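Local structure of possible TctC subunit of the Tripartite Tricarboxylate Transport(TTT) Family (Rhodopseudomonas palustris, 6HKE) at residues T17-P23 / P48-M54; L76-L81 / A237-A243; M111-L115 / A207-A212; N139-A143 / Q185-M189; I193-V197 / D216-P220. The protein binds malate in the periplasm, probably as the high-affinity substrate-binding component of a tripartite tricarboxylate transporter that takes up C4-dicarboxylates. The protein carries 2 engineered substitutions. Residues are numbered along the deposited sequence.

In the fold
The strands of contacts 1 to 4 belong to one branched, mixed set. Contact 1, which closes before the others open, pairs strands 18-22 and 49-53; strand 18-22 also flanks strand 75-80 of contact 2, centres 12 Å apart. Contact 2 adds strand 236-244, bonded through A237 to M111 of contact 3, 20 Å away between centres. Contact 4 nests inside the loop closed by contact 3, itself nested inside that of contact 2. In sequence contact 5 interleaves with contact 3, their centres about 8 Å apart. The chain probably passes from one lobe (contacts 1 and 2) to the other (contacts 3 and 4) and returns with strand 236-244, consistent with the two-lobed binding-protein fold; H80 of contact 2 binds malate.

Contact 1. Residues T17-P23 / P48-M54; sequences TVTVVVP and PIEIENM
T17-P23 runs beside P48-M54 as a parallel strand pair, both extended, axes 4.6 Å apart at closest and crossing at -28°, in one-to-one register from V18 opposite I49 to V22 opposite N53. V18, V20 and V22 each bond through N and O to the residues flanking their partner, the usual parallel pattern. T17 packs CG2 3.5 Å from E50 CB. V18 N donates to P48 O (3.1 Å), and V18 O accepts from E50 N (2.7 Å). T19, rotamer m, gives its OG1 proton to E50 OE2 at 2.7 Å. V20 N bonds to E50 O (2.8 Å) and V20 O to E52 N (3.0 Å); V20 CG2 meets I49 CG2 at 3.5 Å. V22 N bonds to E52 O (2.7 Å) and V22 O to M54 N (2.8 Å). In this right-handed beta-alpha-beta unit the linking helix 29-45 covers the valine-isoleucine face of V22, I49 and I51; T19, E50, E52 and V21 lie opposite, V21 on helix 61-67, and strand 75-80 flanks strand 18-22.

Contact 2. Residues L76-L81 / A237-A243; sequences LIVGHL and AWTGLFA. With MLT (D-malate), chain D; LMR ((2S)-2-hydroxybutanedioic acid), chain E.
Both segments are extended and antiparallel, their axes 157° apart in direction and 4.4 Å apart at closest. I77-F242 and G79-G240 are hydrogen-bonded pairs; V78-L241 and H80-T239 are non-hydrogen-bonded pairs. I77 N to F242 O and F242 N to I77 O are both 2.9 Å; G79 N to G240 O is 2.7 Å and G240 N to G79 O is 2.6 Å. Beyond them L81 N reaches W238 O at 3.1 Å. L76 sets CD2 3.6 Å from A243 CB. On the face of I77 and F242, I77 CG2 lies 3.7 Å from F242 CB. The F242 ring (chi1 m) swings back beside the glycines, its CE1 3.8 Å from G79 CA; a CB on either G79 or G240 would clash with it. W238 (chi1 p) lays its six-membered ring under L81 CA, a CH-pi contact of 4.0 Å to the centroid, and its NE1 bonds to E297. On the other face V78 CG1 touches T239 CG2 at 3.5 Å. H80, chi1 p, directs its ring to the ligand site, where the two malates overlap as alternatives: NE2 donates either to O1A of (S)-malate at 2.8 Å or, weakly, to O1 of D-malate at 2.5 Å. H80 ND1 accepts from the backbone N of G82, which leaves NE2 as donor, suited to a malate carboxylate in either enantiomer.

Contact 3. Residues M111-L115 / A207-A212; sequences MPVLL and AYVIAA
The segment A207-A212 passes antiparallel to M111-L115, the end-to-end directions 141° apart, and turns a corner at Y208. A207 sets its CA 3.2 Å from L115 O, a CA-H...O contact. Y208 N then donates to the same L115 O at 2.8 Å. V209, back in extended conformation, accepts from L115 N through its O at 3.0 Å; its CG2 lies 4.1 Å from L115 CB. I210 faces L114 as an antiparallel non-hydrogen-bonded pair, CA to CA 4.4 Å. With chi1 and chi2 both t, I210 puts CD1 3.6 Å from P112 CG, and L114 (chi1 m, chi2 t) brings CD2 to 3.4 Å from I210 CB. A211 N bonds to V113 O at 2.8 Å, and A211 centres an inverse gamma turn, phi -86° and psi 66°, closed by a weak bond from A212 N to I210 O, 3.0 Å. A212 CB ends the contact 4.2 Å from P112 CB. The long strand 102-118 here sits between strands 205-210 and 188-192 and also joins strand 236-244 through M111 to A237; V113 packs on V150, a malate-binding residue of helix 150-162, and P112 and L114 on I193 of helix 193-201.

Contact 4. Residues N139-A143 / Q185-M189; sequences NLNVA and QVDYM
D187 holds the two segments together at their polar end. Its OD2 accepts from N141 N at 3.0 Å, and D187 N donates to N141 O at 2.9 Å, so one residue, through side chain and backbone, takes up both N and O of N141. Water 1 bridges the same pair, donating to D187 OD2 at 2.5 Å and to N141 OD1 at 3.0 Å. The rotamer of D187, chi1 m, leaves OD1 for a salt bridge with R118. Further along, A143 N bonds to Y188 O at 2.9 Å, and V142 pairs with Y188 in a parallel bridge, CA to CA 5.1 Å. Y188 (chi1 p, chi2 -87°) turns a ring face to V142, whose CG2 stands 3.6 Å from the centroid in a CH-pi contact; the Y188 hydroxyl bonds to N159. A143 CB packs against V186 CG2 at 3.8 Å and M189 CG at 3.9 Å. The backbone of D187, phi -97° and psi -54°, interrupts the extended run before strand 188-192 begins. Strand 141-144 lies between strands 167-170 and 188-192, a parallel arrangement with helices in the connections, characteristic of the alpha/beta domains of periplasmic binding proteins.

Contact 5. Residues I193-V197 / D216-P220; sequences IVNAV and DPVVP
A small apolar patch, with the I193 side chain about 11 Å from the bound (S)-malate, joins the first turn of helix 193-201 to the loop that follows strand 205-210. Backbone torsions of I193-V197 are helical, with V197 N bonded to I193 O at 2.9 Å, so I193 and V197 stand one turn apart and both point their CB atoms toward D216-P220. I193, chi1 and chi2 both t, is fully stretched: its CD1 reaches V218 CG2 at 3.6 Å, D216 CG at 3.7 Å and V219 CG2 at 3.9 Å. V197, chi1 150°, adds CG2 at 3.8 Å from V218 CG2 and 4.0 Å from V219 CG1. No hydrogen bond crosses between the segments.

What gives the loop its shape is a type I beta turn from D216 to V219, closed by V219 N to D216 O at 2.9 Å. Inside it D216 OD1 accepts from V218 N at 3.3 Å, an Asx turn, with D216 at chi1 t. P217 at the second position, phi -62° and psi -16°, suits such a turn, and folding the chain back this way brings V218 (chi1 m) and V219 (chi1 m) side by side to meet the helix. I193 directly follows Q192, which binds malate, and its own N bonds to P112 of strand 102-118, while the D216 side chain rests on P112.

Contact 1. Residues T17-P23 / P48-M54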
# COMPACT_ATOMS: atom_id res chain seq x y z
N THR A 17 20.09 -16.84 3.53
CA THR A 17 18.82 -16.16 3.90
C THR A 17 18.59 -15.00 2.94
O THR A 17 19.53 -14.23 2.69
CB THR A 17 18.86 -15.72 5.36
OG1 THR A 17 19.00 -16.91 6.12
CG2 THR A 17 17.62 -14.97 5.79
N VAL A 18 17.39 -14.92 2.36
CA VAL A 18 16.98 -13.77 1.50
C VAL A 18 16.40 -12.70 2.43
O VAL A 18 15.59 -13.05 3.30
CB VAL A 18 15.99 -14.19 0.41
CG1 VAL A 18 15.49 -12.99 -0.38
CG2 VAL A 18 16.58 -15.25 -0.50
N THR A 19 16.85 -11.45 2.27
CA THR A 19 16.29 -10.27 2.97
C THR A 19 15.23 -9.62 2.07
O THR A 19 15.53 -9.29 0.90
CB THR A 19 17.41 -9.32 3.42
OG1 THR A 19 18.17 -10.04 4.39
CG2 THR A 19 16.89 -8.04 4.03
N VAL A 20 14.01 -9.51 2.58
CA VAL A 20 12.90 -8.76 1.95
C VAL A 20 12.66 -7.57 2.88
O VAL A 20 12.31 -7.77 4.05
CB VAL A 20 11.63 -9.61 1.76
CG1 VAL A 20 10.46 -8.75 1.30
CG2 VAL A 20 11.88 -10.78 0.81
N VAL A 21 12.95 -6.40 2.35
CA VAL A 21 12.87 -5.12 3.07
C VAL A 21 11.47 -4.57 2.85
O VAL A 21 11.01 -4.56 1.70
CB VAL A 21 13.98 -4.17 2.57
CG1 VAL A 21 13.92 -2.85 3.30
CG2 VAL A 21 15.34 -4.80 2.74
N VAL A 22 10.85 -4.13 3.95
CA VAL A 22 9.52 -3.46 4.01
C VAL A 22 9.75 -2.03 4.50
O VAL A 22 10.41 -1.83 5.53
CB VAL A 22 8.55 -4.25 4.92
CG1 VAL A 22 7.32 -3.43 5.26
CG2 VAL A 22 8.14 -5.58 4.29
N PRO A 23 9.26 -1.00 3.77
CA PRO A 23 9.51 0.41 4.12
C PRO A 23 8.77 0.92 5.36
O PRO A 23 9.04 2.05 5.79
CB PRO A 23 8.98 1.22 2.93
CG PRO A 23 8.72 0.22 1.83
CD PRO A 23 8.54 -1.13 2.49
N PRO A 48 15.46 -19.75 4.13
CA PRO A 48 14.51 -18.90 4.83
C PRO A 48 14.53 -17.46 4.28
O PRO A 48 15.51 -17.05 3.63
CB PRO A 48 14.96 -19.01 6.29
CG PRO A 48 16.44 -19.25 6.19
CD PRO A 48 16.62 -20.11 4.96
N ILE A 49 13.44 -16.73 4.50
CA ILE A 49 13.33 -15.31 4.09
C ILE A 49 13.20 -14.48 5.36
O ILE A 49 12.38 -14.81 6.22
CB ILE A 49 12.17 -15.10 3.10
CG1 ILE A 49 12.45 -15.82 1.79
CG2 ILE A 49 11.96 -13.62 2.89
CD1 ILE A 49 11.28 -15.93 0.86
N GLU A 50 14.06 -13.47 5.48
CA GLU A 50 14.13 -12.54 6.62
C GLU A 50 13.40 -11.26 6.20
O GLU A 50 13.67 -10.77 5.11
CB GLU A 50 15.61 -12.32 6.94
CG GLU A 50 15.92 -11.38 8.08
CD GLU A 50 17.36 -10.90 8.02
OE1 GLU A 50 18.15 -11.26 8.92
OE2 GLU A 50 17.70 -10.18 7.05
N ILE A 51 12.48 -10.76 7.02
CA ILE A 51 11.78 -9.47 6.77
C ILE A 51 12.50 -8.39 7.57
O ILE A 51 12.65 -8.58 8.76
CB ILE A 51 10.29 -9.56 7.13
CG1 ILE A 51 9.54 -10.52 6.20
CG2 ILE A 51 9.66 -8.16 7.13
CD1 ILE A 51 9.08 -9.90 4.88
N GLU A 52 12.97 -7.34 6.91
CA GLU A 52 13.62 -6.17 7.56
C GLU A 52 12.69 -4.96 7.34
O GLU A 52 12.36 -4.66 6.15
CB GLU A 52 15.01 -5.97 6.96
CG GLU A 52 15.93 -5.13 7.84
CD GLU A 52 17.17 -4.62 7.13
OE1 GLU A 52 17.64 -3.52 7.49
OE2 GLU A 52 17.67 -5.32 6.23
N ASN A 53 12.21 -4.37 8.43
CA ASN A 53 11.35 -3.17 8.40
C ASN A 53 12.31 -1.99 8.50
O ASN A 53 13.08 -1.95 9.46
CB ASN A 53 10.29 -3.17 9.50
CG ASN A 53 9.32 -4.32 9.37
OD1 ASN A 53 9.56 -5.41 9.88
ND2 ASN A 53 8.20 -4.08 8.70
N MET A 54 12.36 -1.17 7.46
CA MET A 54 13.36 -0.09 7.32
C MET A 54 12.61 1.21 7.09
O MET A 54 12.13 1.44 5.96
CB MET A 54 14.34 -0.38 6.17
CG MET A 54 15.52 0.59 6.15
SD MET A 54 16.62 0.26 4.75
CE MET A 54 17.20 -1.37 5.22

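Contact 2. Residues L76-L81 / A237-A243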
# COMPACT_ATOMS: atom_id res chain seq x y z
N LEU A 76 15.80 -7.77 -1.48
CA LEU A 76 14.58 -7.41 -2.25
C LEU A 76 13.83 -6.31 -1.50
O LEU A 76 14.08 -6.13 -0.30
CB LEU A 76 13.74 -8.68 -2.42
CG LEU A 76 14.45 -9.84 -3.10
CD1 LEU A 76 13.56 -11.08 -3.15
CD2 LEU A 76 14.89 -9.44 -4.51
N ILE A 77 12.98 -5.58 -2.21
CA ILE A 77 12.12 -4.51 -1.62
C ILE A 77 10.68 -4.83 -1.98
O ILE A 77 10.39 -5.19 -3.13
CB ILE A 77 12.57 -3.10 -2.08
CG1 ILE A 77 11.71 -1.98 -1.49
CG2 ILE A 77 12.64 -2.96 -3.60
CD1 ILE A 77 11.97 -1.70 -0.06
N VAL A 78 9.80 -4.75 -0.98
CA VAL A 78 8.34 -4.62 -1.20
C VAL A 78 8.05 -3.15 -1.50
O VAL A 78 8.38 -2.29 -0.66
CB VAL A 78 7.52 -5.11 -0.01
CG1 VAL A 78 6.04 -4.99 -0.30
CG2 VAL A 78 7.89 -6.54 0.35
N GLY A 79 7.50 -2.89 -2.68
CA GLY A 79 7.01 -1.57 -3.07
C GLY A 79 5.52 -1.60 -3.31
O GLY A 79 4.94 -2.69 -3.41
N HIS A 80 4.90 -0.44 -3.41
CA HIS A 80 3.45 -0.37 -3.66
C HIS A 80 3.14 0.91 -4.44
O HIS A 80 4.11 1.61 -4.83
CB HIS A 80 2.69 -0.54 -2.34
CG HIS A 80 2.94 0.50 -1.31
ND1 HIS A 80 3.36 1.76 -1.62
CD2 HIS A 80 2.73 0.47 0.02
CE1 HIS A 80 3.43 2.49 -0.52
NE2 HIS A 80 3.04 1.70 0.52
N LEU A 81 1.86 1.17 -4.63
CA LEU A 81 1.34 2.32 -5.41
C LEU A 81 2.03 3.62 -4.97
O LEU A 81 2.17 4.49 -5.84
CB LEU A 81 -0.18 2.38 -5.23
CG LEU A 81 -0.86 3.68 -5.66
CD1 LEU A 81 -2.28 3.41 -6.12
CD2 LEU A 81 -0.87 4.68 -4.51
N ALA A 237 -4.63 -0.09 -4.67
CA ALA A 237 -3.30 -0.17 -4.05
C ALA A 237 -2.70 -1.53 -4.39
O ALA A 237 -3.05 -2.52 -3.74
CB ALA A 237 -3.38 0.05 -2.57
N TRP A 238 -1.81 -1.58 -5.36
CA TRP A 238 -1.02 -2.79 -5.68
C TRP A 238 0.20 -2.78 -4.77
O TRP A 238 0.70 -1.69 -4.40
CB TRP A 238 -0.65 -2.85 -7.16
CG TRP A 238 -0.06 -1.59 -7.71
CD1 TRP A 238 -0.73 -0.57 -8.33
CD2 TRP A 238 1.32 -1.22 -7.70
NE1 TRP A 238 0.15 0.41 -8.70
CE2 TRP A 238 1.42 0.04 -8.33
CE3 TRP A 238 2.49 -1.82 -7.22
CZ2 TRP A 238 2.63 0.71 -8.46
CZ3 TRP A 238 3.69 -1.18 -7.39
CH2 TRP A 238 3.76 0.08 -8.00
N THR A 239 0.63 -3.97 -4.37
CA THR A 239 1.89 -4.18 -3.64
C THR A 239 2.74 -5.12 -4.49
O THR A 239 2.18 -6.08 -5.03
CB THR A 239 1.57 -4.64 -2.22
OG1 THR A 239 1.05 -3.48 -1.57
CG2 THR A 239 2.77 -5.21 -1.48
N GLY A 240 4.04 -4.85 -4.59
CA GLY A 240 4.96 -5.59 -5.46
C GLY A 240 6.26 -5.97 -4.77
O GLY A 240 6.70 -5.24 -3.83
N LEU A 241 6.86 -7.05 -5.27
CA LEU A 241 8.24 -7.49 -4.94
C LEU A 241 9.16 -7.06 -6.08
O LEU A 241 8.85 -7.40 -7.23
CB LEU A 241 8.23 -9.01 -4.73
CG LEU A 241 9.54 -9.61 -4.21
CD1 LEU A 241 9.91 -9.04 -2.84
CD2 LEU A 241 9.42 -11.12 -4.16
N PHE A 242 10.19 -6.28 -5.77
CA PHE A 242 11.24 -5.79 -6.70
C PHE A 242 12.64 -6.18 -6.20
O PHE A 242 12.82 -6.37 -4.98
CB PHE A 242 11.21 -4.27 -6.80
CG PHE A 242 9.87 -3.66 -7.14
CD1 PHE A 242 8.84 -3.64 -6.21
CD2 PHE A 242 9.65 -3.08 -8.37
CE1 PHE A 242 7.62 -3.05 -6.52
CE2 PHE A 242 8.44 -2.48 -8.67
CZ PHE A 242 7.43 -2.47 -7.74
N ALA A 243 13.59 -6.24 -7.13
CA ALA A 243 15.02 -6.54 -6.91
C ALA A 243 15.82 -5.34 -7.39
O ALA A 243 15.30 -4.49 -8.12
CB ALA A 243 15.42 -7.80 -7.65
C1 MLT D . 1.32 3.12 3.15
O1 MLT D . 1.70 3.30 1.97
O2 MLT D . 0.47 3.88 3.67
C2 MLT D . 1.95 1.99 3.94
O3 MLT D . 1.97 0.69 3.31
C3 MLT D . 1.20 1.72 5.22
C4 MLT D . 2.01 0.63 5.86
O4 MLT D . 2.26 -0.43 5.22
O5 MLT D . 2.41 0.86 7.02
C1 LMR E . 1.04 3.24 3.25
O1A LMR E . 1.99 3.35 2.46
O1B LMR E . 0.10 4.07 3.36
C2 LMR E . 1.01 1.99 4.14
O2 LMR E . 1.18 0.76 3.44
C3 LMR E . 2.07 2.02 5.25
C4 LMR E . 2.13 0.63 5.85
O4A LMR E . 1.77 0.50 7.04
O4B LMR E . 2.49 -0.33 5.12

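Contact 3. Residues M111-L115 / A207-A212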
# COMPACT_ATOMS: atom_id res chain seq x y z
N MET A 111 -5.50 -4.23 -3.60
CA MET A 111 -6.63 -4.04 -2.67
C MET A 111 -7.10 -2.59 -2.75
O MET A 111 -6.32 -1.67 -3.02
CB MET A 111 -6.17 -4.38 -1.26
CG MET A 111 -5.19 -3.38 -0.68
SD MET A 111 -4.60 -3.94 0.92
CE MET A 111 -3.32 -5.11 0.46
N PRO A 112 -8.40 -2.35 -2.49
CA PRO A 112 -8.89 -0.98 -2.37
C PRO A 112 -8.42 -0.29 -1.08
O PRO A 112 -7.98 -0.92 -0.12
CB PRO A 112 -10.41 -1.14 -2.41
CG PRO A 112 -10.64 -2.53 -1.85
CD PRO A 112 -9.46 -3.35 -2.33
N VAL A 113 -8.51 1.03 -1.15
CA VAL A 113 -8.26 2.00 -0.06
C VAL A 113 -9.62 2.49 0.44
O VAL A 113 -10.54 2.70 -0.41
CB VAL A 113 -7.41 3.16 -0.60
CG1 VAL A 113 -7.47 4.39 0.29
CG2 VAL A 113 -5.99 2.72 -0.84
N LEU A 114 -9.71 2.72 1.75
CA LEU A 114 -10.90 3.18 2.49
C LEU A 114 -10.59 4.52 3.16
O LEU A 114 -9.50 4.66 3.72
CB LEU A 114 -11.23 2.15 3.57
CG LEU A 114 -11.89 0.89 3.06
CD1 LEU A 114 -11.92 -0.18 4.13
CD2 LEU A 114 -13.31 1.20 2.60
N LEU A 115 -11.57 5.43 3.16
CA LEU A 115 -11.53 6.65 3.99
C LEU A 115 -12.06 6.28 5.37
O LEU A 115 -13.22 5.92 5.44
CB LEU A 115 -12.38 7.72 3.32
CG LEU A 115 -12.59 8.98 4.14
CD1 LEU A 115 -11.25 9.59 4.55
CD2 LEU A 115 -13.44 9.96 3.37
N ALA A 207 -15.50 3.61 8.38
CA ALA A 207 -15.23 3.91 6.96
C ALA A 207 -16.34 4.84 6.47
O ALA A 207 -17.46 4.61 6.86
CB ALA A 207 -15.22 2.63 6.16
N TYR A 208 -16.02 5.86 5.68
CA TYR A 208 -17.03 6.67 4.97
C TYR A 208 -17.23 6.09 3.57
O TYR A 208 -18.37 5.75 3.24
CB TYR A 208 -16.62 8.14 4.97
CG TYR A 208 -16.86 8.82 6.29
CD1 TYR A 208 -18.08 9.42 6.55
CD2 TYR A 208 -15.90 8.84 7.28
CE1 TYR A 208 -18.32 10.05 7.76
CE2 TYR A 208 -16.13 9.45 8.50
CZ TYR A 208 -17.35 10.06 8.75
OH TYR A 208 -17.60 10.69 9.94
N VAL A 209 -16.16 5.91 2.80
CA VAL A 209 -16.26 5.37 1.41
C VAL A 209 -15.08 4.44 1.14
O VAL A 209 -14.12 4.44 1.90
CB VAL A 209 -16.37 6.50 0.37
CG1 VAL A 209 -17.70 7.21 0.50
CG2 VAL A 209 -15.23 7.49 0.45
N ILE A 210 -15.24 3.60 0.12
CA ILE A 210 -14.18 2.74 -0.46
C ILE A 210 -13.83 3.36 -1.81
O ILE A 210 -14.77 3.76 -2.53
CB ILE A 210 -14.63 1.27 -0.53
CG1 ILE A 210 -13.51 0.34 -0.99
CG2 ILE A 210 -15.88 1.11 -1.38
CD1 ILE A 210 -13.84 -1.14 -0.81
N ALA A 211 -12.55 3.55 -2.09
CA ALA A 211 -12.05 4.21 -3.31
C ALA A 211 -11.95 3.17 -4.42
O ALA A 211 -10.82 2.86 -4.85
CB ALA A 211 -10.73 4.88 -3.05
N ALA A 212 -13.11 2.66 -4.84
CA ALA A 212 -13.27 1.54 -5.79
C ALA A 212 -14.53 1.77 -6.61
O ALA A 212 -15.39 2.58 -6.17
CB ALA A 212 -13.34 0.22 -5.04

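Contact 4. Residues N139-A143 / Q185-M189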
# COMPACT_ATOMS: atom_id res chain seq x y z
N ASN A 139 -8.17 22.77 12.70
CA ASN A 139 -8.10 21.91 13.91
C ASN A 139 -8.09 20.42 13.55
O ASN A 139 -8.09 19.61 14.47
CB ASN A 139 -9.28 22.15 14.87
CG ASN A 139 -9.57 23.61 15.14
OD1 ASN A 139 -8.93 24.23 15.99
ND2 ASN A 139 -10.55 24.15 14.43
N LEU A 140 -8.08 20.06 12.26
CA LEU A 140 -8.13 18.65 11.82
C LEU A 140 -6.72 18.13 11.54
O LEU A 140 -5.88 18.89 11.03
CB LEU A 140 -9.03 18.52 10.59
CG LEU A 140 -10.50 18.86 10.81
CD1 LEU A 140 -11.33 18.36 9.65
CD2 LEU A 140 -11.03 18.29 12.12
N ASN A 141 -6.51 16.86 11.87
CA ASN A 141 -5.27 16.09 11.64
C ASN A 141 -5.60 14.86 10.79
O ASN A 141 -6.44 14.04 11.23
CB ASN A 141 -4.62 15.65 12.96
CG ASN A 141 -4.22 16.80 13.85
OD1 ASN A 141 -4.44 16.74 15.05
ND2 ASN A 141 -3.64 17.84 13.29
N VAL A 142 -4.98 14.76 9.62
CA VAL A 142 -5.08 13.59 8.71
C VAL A 142 -3.80 12.78 8.89
O VAL A 142 -2.72 13.35 8.84
CB VAL A 142 -5.30 14.01 7.25
CG1 VAL A 142 -5.55 12.81 6.35
CG2 VAL A 142 -6.44 14.99 7.14
N ALA A 143 -3.94 11.49 9.14
CA ALA A 143 -2.80 10.58 9.33
C ALA A 143 -2.36 10.04 7.96
O ALA A 143 -3.23 9.70 7.14
CB ALA A 143 -3.19 9.48 10.29
N GLN A 185 -6.58 10.26 18.31
CA GLN A 185 -5.44 11.23 18.31
C GLN A 185 -5.38 11.91 16.94
O GLN A 185 -4.72 12.94 16.83
CB GLN A 185 -4.08 10.58 18.59
CG GLN A 185 -4.02 9.66 19.81
CD GLN A 185 -3.15 10.15 20.94
OE1 GLN A 185 -2.78 11.32 21.01
NE2 GLN A 185 -2.82 9.25 21.86
N VAL A 186 -5.99 11.29 15.93
CA VAL A 186 -6.11 11.86 14.55
C VAL A 186 -7.55 11.66 14.08
O VAL A 186 -8.28 10.83 14.66
CB VAL A 186 -5.07 11.23 13.59
CG1 VAL A 186 -3.66 11.68 13.93
CG2 VAL A 186 -5.17 9.72 13.56
N ASP A 187 -7.96 12.41 13.06
CA ASP A 187 -9.38 12.59 12.65
C ASP A 187 -9.71 11.63 11.51
O ASP A 187 -10.67 10.85 11.65
CB ASP A 187 -9.64 14.05 12.33
CG ASP A 187 -9.52 14.87 13.61
OD1 ASP A 187 -10.35 14.65 14.51
OD2 ASP A 187 -8.54 15.62 13.75
N TYR A 188 -8.94 11.64 10.43
CA TYR A 188 -9.16 10.65 9.35
C TYR A 188 -7.85 10.25 8.68
O TYR A 188 -6.76 10.75 9.00
CB TYR A 188 -10.23 11.14 8.38
CG TYR A 188 -9.88 12.33 7.52
CD1 TYR A 188 -10.09 13.61 7.98
CD2 TYR A 188 -9.48 12.17 6.20
CE1 TYR A 188 -9.87 14.71 7.17
CE2 TYR A 188 -9.24 13.26 5.38
CZ TYR A 188 -9.44 14.54 5.87
OH TYR A 188 -9.20 15.63 5.09
N MET A 189 -8.01 9.31 7.77
CA MET A 189 -6.93 8.48 7.20
C MET A 189 -7.52 7.78 5.99
O MET A 189 -8.70 7.35 6.07
CB MET A 189 -6.53 7.47 8.28
CG MET A 189 -5.15 6.91 8.15
SD MET A 189 -4.98 5.82 9.58
CE MET A 189 -5.24 4.22 8.83
O HOH W 1 -7.03 15.52 15.77

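Contact 5. Residues I193-V197 / D216-P220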
# COMPACT_ATOMS: atom_id res chain seq x y z
N ILE A 193 -7.29 -1.75 2.75
CA ILE A 193 -8.39 -2.53 3.37
C ILE A 193 -7.81 -3.57 4.35
O ILE A 193 -8.44 -3.75 5.40
CB ILE A 193 -9.28 -3.15 2.27
CG1 ILE A 193 -10.57 -3.72 2.85
CG2 ILE A 193 -8.53 -4.17 1.45
CD1 ILE A 193 -11.61 -4.03 1.81
N VAL A 194 -6.68 -4.22 4.05
CA VAL A 194 -6.11 -5.27 4.96
C VAL A 194 -5.76 -4.66 6.31
O VAL A 194 -5.91 -5.34 7.30
CB VAL A 194 -4.90 -6.03 4.38
CG1 VAL A 194 -5.28 -6.84 3.16
CG2 VAL A 194 -3.73 -5.12 4.09
N ASN A 195 -5.31 -3.42 6.37
CA ASN A 195 -5.08 -2.77 7.68
C ASN A 195 -6.41 -2.42 8.35
O ASN A 195 -6.51 -2.59 9.58
CB ASN A 195 -4.26 -1.49 7.56
CG ASN A 195 -3.58 -1.15 8.87
OD1 ASN A 195 -3.10 -2.04 9.56
ND2 ASN A 195 -3.54 0.13 9.19
N ALA A 196 -7.38 -1.92 7.59
CA ALA A 196 -8.62 -1.30 8.13
C ALA A 196 -9.57 -2.38 8.67
O ALA A 196 -10.31 -2.08 9.63
CB ALA A 196 -9.27 -0.48 7.06
N VAL A 197 -9.58 -3.58 8.09
CA VAL A 197 -10.69 -4.54 8.29
C VAL A 197 -10.76 -4.93 9.76
O VAL A 197 -11.82 -4.81 10.34
CB VAL A 197 -10.63 -5.76 7.34
CG1 VAL A 197 -11.24 -7.01 7.99
CG2 VAL A 197 -11.34 -5.46 6.04
N ASP A 216 -16.77 -3.72 -1.76
CA ASP A 216 -15.96 -4.92 -1.46
C ASP A 216 -16.80 -5.84 -0.57
O ASP A 216 -17.34 -5.43 0.44
CB ASP A 216 -14.62 -4.52 -0.87
CG ASP A 216 -13.56 -5.61 -0.96
OD1 ASP A 216 -13.80 -6.70 -0.40
OD2 ASP A 216 -12.51 -5.34 -1.58
N PRO A 217 -16.95 -7.13 -0.92
CA PRO A 217 -17.74 -8.04 -0.09
C PRO A 217 -17.22 -8.26 1.35
O PRO A 217 -18.02 -8.69 2.12
CB PRO A 217 -17.79 -9.35 -0.90
CG PRO A 217 -16.76 -9.23 -2.00
CD PRO A 217 -16.43 -7.76 -2.15
N VAL A 218 -15.98 -7.93 1.71
CA VAL A 218 -15.53 -8.01 3.13
C VAL A 218 -15.99 -6.77 3.90
O VAL A 218 -15.91 -6.79 5.15
CB VAL A 218 -14.01 -8.21 3.31
CG1 VAL A 218 -13.47 -9.35 2.47
CG2 VAL A 218 -13.25 -6.93 3.05
N VAL A 219 -16.38 -5.69 3.21
CA VAL A 219 -16.96 -4.49 3.87
C VAL A 219 -18.16 -4.02 3.05
O VAL A 219 -18.18 -2.91 2.53
CB VAL A 219 -15.92 -3.38 4.10
CG1 VAL A 219 -14.87 -3.82 5.11
CG2 VAL A 219 -15.25 -2.91 2.82
N PRO A 220 -19.21 -4.86 2.94
CA PRO A 220 -20.27 -4.62 1.96
C PRO A 220 -21.19 -3.43 2.31
O PRO A 220 -21.84 -2.95 1.40
CB PRO A 220 -21.02 -5.96 1.90
CG PRO A 220 -20.79 -6.58 3.27
CD PRO A 220 -19.44 -6.07 3.74